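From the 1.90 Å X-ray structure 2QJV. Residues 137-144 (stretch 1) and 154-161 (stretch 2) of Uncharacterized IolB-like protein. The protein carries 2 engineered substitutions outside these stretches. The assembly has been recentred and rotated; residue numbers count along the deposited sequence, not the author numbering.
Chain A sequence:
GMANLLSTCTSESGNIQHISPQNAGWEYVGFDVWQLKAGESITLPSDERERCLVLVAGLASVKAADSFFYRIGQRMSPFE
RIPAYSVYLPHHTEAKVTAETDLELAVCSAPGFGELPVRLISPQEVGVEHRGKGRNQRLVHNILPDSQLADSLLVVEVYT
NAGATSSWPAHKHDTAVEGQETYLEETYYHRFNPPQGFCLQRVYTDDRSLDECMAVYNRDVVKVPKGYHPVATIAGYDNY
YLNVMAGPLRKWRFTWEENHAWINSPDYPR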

ATOM      1  N   GLN A 137      -9.950 -15.264 -30.398  1.00 45.96           N
ATOM      2  CA  GLN A 137      -9.135 -15.155 -31.709  1.00 49.40           C
ATOM      3  C   GLN A 137      -8.417 -13.800 -32.032  1.00 47.92           C
ATOM      4  O   GLN A 137      -9.049 -12.801 -32.349  1.00 53.33           O
ATOM      5  N   ARG A 138      -7.081 -13.868 -32.073  1.00 39.03           N
ATOM      6  CA  ARG A 138      -6.188 -12.759 -32.246  1.00 37.69           C
ATOM      7  C   ARG A 138      -5.343 -12.899 -33.530  1.00 36.19           C
ATOM      8  O   ARG A 138      -5.180 -13.990 -34.054  1.00 34.69           O
ATOM      9  N   LEU A 139      -4.913 -11.775 -34.064  1.00 36.53           N
ATOM     10  CA  LEU A 139      -4.007 -11.720 -35.177  1.00 34.62           C
ATOM     11  C   LEU A 139      -2.642 -11.524 -34.532  1.00 34.65           C
ATOM     12  O   LEU A 139      -2.473 -10.640 -33.695  1.00 33.70           O
ATOM     13  N   VAL A 140      -1.667 -12.344 -34.943  1.00 32.47           N
ATOM     14  CA  VAL A 140      -0.318 -12.335 -34.408  1.00 32.67           C
ATOM     15  C   VAL A 140       0.702 -12.147 -35.567  1.00 32.41           C
ATOM     16  O   VAL A 140       0.582 -12.794 -36.607  1.00 33.95           O
ATOM     17  N   HIS A 141       1.603 -11.182 -35.383  1.00 33.30           N
ATOM     18  CA  HIS A 141       2.730 -10.891 -36.268  1.00 34.45           C
ATOM     19  C   HIS A 141       4.035 -11.196 -35.545  1.00 32.49           C
ATOM     20  O   HIS A 141       4.467 -10.466 -34.620  1.00 34.80           O
ATOM     21  N   ASN A 142       4.667 -12.304 -35.943  1.00 34.17           N
ATOM     22  CA  ASN A 142       5.965 -12.715 -35.377  1.00 35.77           C
ATOM     23  C   ASN A 142       7.111 -11.978 -36.060  1.00 36.95           C
ATOM     24  O   ASN A 142       7.665 -12.430 -37.079  1.00 38.30           O
ATOM     25  N   ILE A 143       7.409 -10.802 -35.510  1.00 36.82           N
ATOM     26  CA  ILE A 143       8.480  -9.933 -36.002  1.00 38.00           C
ATOM     27  C   ILE A 143       9.871 -10.594 -35.832  1.00 38.42           C
ATOM     28  O   ILE A 143      10.652 -10.643 -36.767  1.00 36.78           O
ATOM     29  N   LEU A 144      10.141 -11.128 -34.652  1.00 35.89           N
ATOM     30  CA  LEU A 144      11.413 -11.719 -34.340  1.00 35.78           C
ATOM     31  C   LEU A 144      11.230 -12.919 -33.407  1.00 33.80           C
ATOM     32  O   LEU A 144      11.408 -12.813 -32.190  1.00 36.73           O
ATOM     33  N   LEU A 154      13.215 -11.462 -28.605  1.00 38.19           N
ATOM     34  CA  LEU A 154      12.030 -12.111 -29.121  1.00 37.21           C
ATOM     35  C   LEU A 154      11.019 -10.969 -29.174  1.00 37.22           C
ATOM     36  O   LEU A 154      10.811 -10.301 -28.178  1.00 36.73           O
ATOM     37  N   VAL A 155      10.420 -10.751 -30.345  1.00 37.08           N
ATOM     38  CA  VAL A 155       9.503  -9.619 -30.592  1.00 35.85           C
ATOM     39  C   VAL A 155       8.262 -10.106 -31.341  1.00 37.01           C
ATOM     40  O   VAL A 155       8.349 -10.855 -32.321  1.00 37.15           O
ATOM     41  N   VAL A 156       7.097  -9.708 -30.828  1.00 38.60           N
ATOM     42  CA  VAL A 156       5.825 -10.073 -31.433  1.00 36.75           C
ATOM     43  C   VAL A 156       4.838  -8.907 -31.234  1.00 37.52           C
ATOM     44  O   VAL A 156       4.958  -8.157 -30.277  1.00 37.11           O
ATOM     45  N   GLU A 157       3.892  -8.754 -32.163  1.00 36.95           N
ATOM     46  CA  GLU A 157       2.783  -7.808 -32.006  1.00 35.84           C
ATOM     47  C   GLU A 157       1.461  -8.615 -32.173  1.00 35.81           C
ATOM     48  O   GLU A 157       1.353  -9.554 -32.983  1.00 37.60           O
ATOM     49  N   VAL A 158       0.469  -8.266 -31.355  1.00 34.88           N
ATOM     50  CA  VAL A 158      -0.812  -8.941 -31.290  1.00 33.94           C
ATOM     51  C   VAL A 158      -1.991  -7.947 -31.321  1.00 33.26           C
ATOM     52  O   VAL A 158      -1.910  -6.870 -30.712  1.00 34.62           O
ATOM     53  N   TYR A 159      -3.038  -8.329 -32.066  1.00 33.46           N
ATOM     54  CA  TYR A 159      -4.271  -7.568 -32.223  1.00 32.36           C
ATOM     55  C   TYR A 159      -5.396  -8.332 -31.599  1.00 31.82           C
ATOM     56  O   TYR A 159      -5.691  -9.451 -31.994  1.00 33.48           O
ATOM     57  N   THR A 160      -6.032  -7.697 -30.609  1.00 36.02           N
ATOM     58  CA  THR A 160      -7.126  -8.287 -29.864  1.00 38.06           C
ATOM     59  C   THR A 160      -8.357  -7.399 -30.056  1.00 37.57           C
ATOM     60  O   THR A 160      -8.416  -6.294 -29.553  1.00 39.75           O
ATOM     61  N   ASN A 161      -9.350  -7.912 -30.753  1.00 35.67           N
ATOM     62  CA  ASN A 161     -10.585  -7.132 -30.974  1.00 37.73           C
ATOM     63  C   ASN A 161     -11.409  -6.985 -29.697  1.00 39.02           C
ATOM     64  O   ASN A 161     -11.337  -7.837 -28.788  1.00 37.11           O
TER

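The antiparallel pairing of these two strands is interrupted by a beta bulge: between His141 and Leu144 the register slips by one residue, so that Glu157 faces His141 but the next hydrogen-bonded pair is Leu144 with Val155. At the bulge Ile143 directs its side chain toward the partner strand, in the m,t rotamer, with CB 4.1 Å from CG1 of Val155. CD1 of Ile143 reaches to 3.9 Å from OE1 of Glu157, so a methyl group touches the carboxylate. Beyond it, Leu144 (t,p) and Val155 (t) meet CB to CB at 3.9 Å, a compact branched pair suited to a buried site.

The polar centre lies on the face shared by Leu139, His141, Glu157 and Tyr159. Here His141 (chi1 m) donates from ND1 to OE2 of Glu157 at 2.9 Å. Glu157 leaves its backbone with chi1 p and chi2 t, which brings the carboxylate to the edge of the imidazole, where a ring nitrogen can donate in plane. Both carboxylate oxygens have further hydrogen bonds elsewhere in the structure, so this buried acid is well satisfied. Tyr159 (chi1 m) turns its ring edge toward the face of His141 in an offset edge-to-face pair, centroids 5.3 Å apart and planes at 67°. Leu139 (t,p) continues the packing, its CD2 lying 3.9 Å from CD1 of Tyr159.

The other face is simpler. Val140 (t) sets CG1 3.5 Å from CG2 of Val156 (p) and CG2 4.2 Å from CG2 of Val158 (t); beta-branched valines suit extended backbone and fill this space without needing polar partners. Arg138 contributes its aliphatic part, CB lying 3.9 Å from CG1 of Val158, while its end leads away. Where Gln137 and Asn161 come together, one water joins the stretches, donating to O of Gln137 at 2.4 Å and accepting from N of Asn161 at 2.8 Å.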

ATOM      1  CB  GLN A 137      -9.855 -15.632 -33.017  1.00 50.79           C
ATOM      2  CG  GLN A 137      -8.847 -15.517 -34.329  1.00 51.98           C
ATOM      3  CD  GLN A 137      -9.132 -16.428 -35.603  1.00 56.99           C
ATOM      4  OE1 GLN A 137      -9.341 -15.907 -36.717  1.00 58.31           O
ATOM      5  NE2 GLN A 137      -9.068 -17.762 -35.436  1.00 52.31           N
ATOM      6  CB  ARG A 138      -5.273 -12.714 -31.018  1.00 38.33           C
ATOM      7  CG  ARG A 138      -6.065 -12.652 -29.737  1.00 55.24           C
ATOM      8  CD  ARG A 138      -5.512 -13.578 -28.667  1.00 68.61           C
ATOM      9  NE  ARG A 138      -5.658 -15.002 -28.924  1.00 68.15           N
ATOM     10  CZ  ARG A 138      -5.193 -15.962 -28.124  1.00 70.91           C
ATOM     11  NH1 ARG A 138      -4.520 -15.672 -27.020  1.00 73.26           N
ATOM     12  NH2 ARG A 138      -5.383 -17.232 -28.441  1.00 74.63           N
ATOM     13  CB  LEU A 139      -4.370 -10.584 -36.150  1.00 34.09           C
ATOM     14  CG  LEU A 139      -3.366 -10.207 -37.226  1.00 34.75           C
ATOM     15  CD1 LEU A 139      -3.126 -11.394 -38.199  1.00 31.85           C
ATOM     16  CD2 LEU A 139      -3.862  -8.989 -37.974  1.00 35.09           C
ATOM     17  CB  VAL A 140      -0.054 -13.639 -33.598  1.00 32.54           C
ATOM     18  CG1 VAL A 140       1.396 -13.716 -33.027  1.00 31.95           C
ATOM     19  CG2 VAL A 140      -1.146 -13.828 -32.500  1.00 32.77           C
ATOM     20  CB  HIS A 141       2.757  -9.431 -36.734  1.00 34.81           C
ATOM     21  CG  HIS A 141       1.584  -9.010 -37.579  1.00 36.95           C
ATOM     22  ND1 HIS A 141       1.226  -7.686 -37.716  1.00 34.78           N
ATOM     23  CD2 HIS A 141       0.684  -9.720 -38.304  1.00 35.86           C
ATOM     24  CE1 HIS A 141       0.178  -7.599 -38.520  1.00 35.62           C
ATOM     25  NE2 HIS A 141      -0.182  -8.822 -38.883  1.00 35.12           N
ATOM     26  CB  ASN A 142       6.121 -14.247 -35.455  1.00 37.23           C
ATOM     27  CG  ASN A 142       5.125 -14.970 -34.551  1.00 38.07           C
ATOM     28  OD1 ASN A 142       4.255 -15.727 -35.020  1.00 41.33           O
ATOM     29  ND2 ASN A 142       5.218 -14.707 -33.258  1.00 33.06           N
ATOM     30  CB  ILE A 143       8.444  -8.533 -35.337  1.00 38.65           C
ATOM     31  CG1 ILE A 143       7.166  -7.782 -35.759  1.00 40.24           C
ATOM     32  CG2 ILE A 143       9.754  -7.727 -35.672  1.00 37.39           C
ATOM     33  CD1 ILE A 143       6.859  -6.544 -34.945  1.00 40.48           C
ATOM     34  CB  LEU A 144      12.374 -10.665 -33.770  1.00 38.20           C
ATOM     35  CG  LEU A 144      13.855 -11.078 -33.591  1.00 41.33           C
ATOM     36  CD1 LEU A 144      14.406 -11.845 -34.813  1.00 36.37           C
ATOM     37  CD2 LEU A 144      14.672  -9.826 -33.251  1.00 36.55           C
ATOM     38  CB  LEU A 154      11.570 -13.240 -28.217  1.00 37.19           C
ATOM     39  CG  LEU A 154      12.543 -14.432 -28.028  1.00 35.74           C
ATOM     40  CD1 LEU A 154      12.126 -15.316 -26.828  1.00 36.95           C
ATOM     41  CD2 LEU A 154      12.626 -15.221 -29.317  1.00 34.83           C
ATOM     42  CB  VAL A 155      10.186  -8.435 -31.356  1.00 37.55           C
ATOM     43  CG1 VAL A 155       9.228  -7.235 -31.531  1.00 35.32           C
ATOM     44  CG2 VAL A 155      11.508  -7.997 -30.669  1.00 37.35           C
ATOM     45  CB  VAL A 156       5.279 -11.401 -30.800  1.00 38.66           C
ATOM     46  CG1 VAL A 156       4.999 -11.218 -29.290  1.00 35.79           C
ATOM     47  CG2 VAL A 156       4.030 -11.934 -31.517  1.00 34.01           C
ATOM     48  CB  GLU A 157       2.935  -6.548 -32.895  1.00 38.53           C
ATOM     49  CG  GLU A 157       2.827  -6.768 -34.352  1.00 40.39           C
ATOM     50  CD  GLU A 157       3.057  -5.541 -35.206  1.00 38.24           C
ATOM     51  OE1 GLU A 157       3.525  -4.475 -34.723  1.00 40.67           O
ATOM     52  OE2 GLU A 157       2.873  -5.709 -36.406  1.00 40.28           O
ATOM     53  CB  VAL A 158      -0.890  -9.816 -29.992  1.00 32.43           C
ATOM     54  CG1 VAL A 158      -2.243 -10.570 -29.887  1.00 28.63           C
ATOM     55  CG2 VAL A 158       0.301 -10.792 -29.917  1.00 33.19           C
ATOM     56  CB  TYR A 159      -4.627  -7.313 -33.679  1.00 33.35           C
ATOM     57  CG  TYR A 159      -3.618  -6.519 -34.416  1.00 34.30           C
ATOM     58  CD1 TYR A 159      -2.453  -7.112 -34.897  1.00 33.62           C
ATOM     59  CD2 TYR A 159      -3.841  -5.191 -34.690  1.00 34.86           C
ATOM     60  CE1 TYR A 159      -1.519  -6.386 -35.596  1.00 42.03           C
ATOM     61  CE2 TYR A 159      -2.916  -4.455 -35.381  1.00 38.05           C
ATOM     62  CZ  TYR A 159      -1.770  -5.047 -35.854  1.00 37.70           C
ATOM     63  OH  TYR A 159      -0.855  -4.283 -36.527  1.00 41.13           O
ATOM     64  CB  THR A 160      -6.773  -8.493 -28.364  1.00 38.34           C
ATOM     65  OG1 THR A 160      -5.482  -9.115 -28.244  1.00 37.85           O
ATOM     66  CG2 THR A 160      -7.876  -9.372 -27.629  1.00 35.52           C
ATOM     67  CB  ASN A 161     -11.358  -7.711 -32.153  1.00 40.55           C
ATOM     68  CG  ASN A 161     -10.597  -7.551 -33.468  1.00 44.16           C
ATOM     69  OD1 ASN A 161      -9.614  -6.788 -33.573  1.00 46.54           O
ATOM     70  ND2 ASN A 161     -11.051  -8.245 -34.464  1.00 40.70           N
TER
HETATM   71  O   HOH W   1      -9.526 -10.585 -31.520  1.00 33.76           O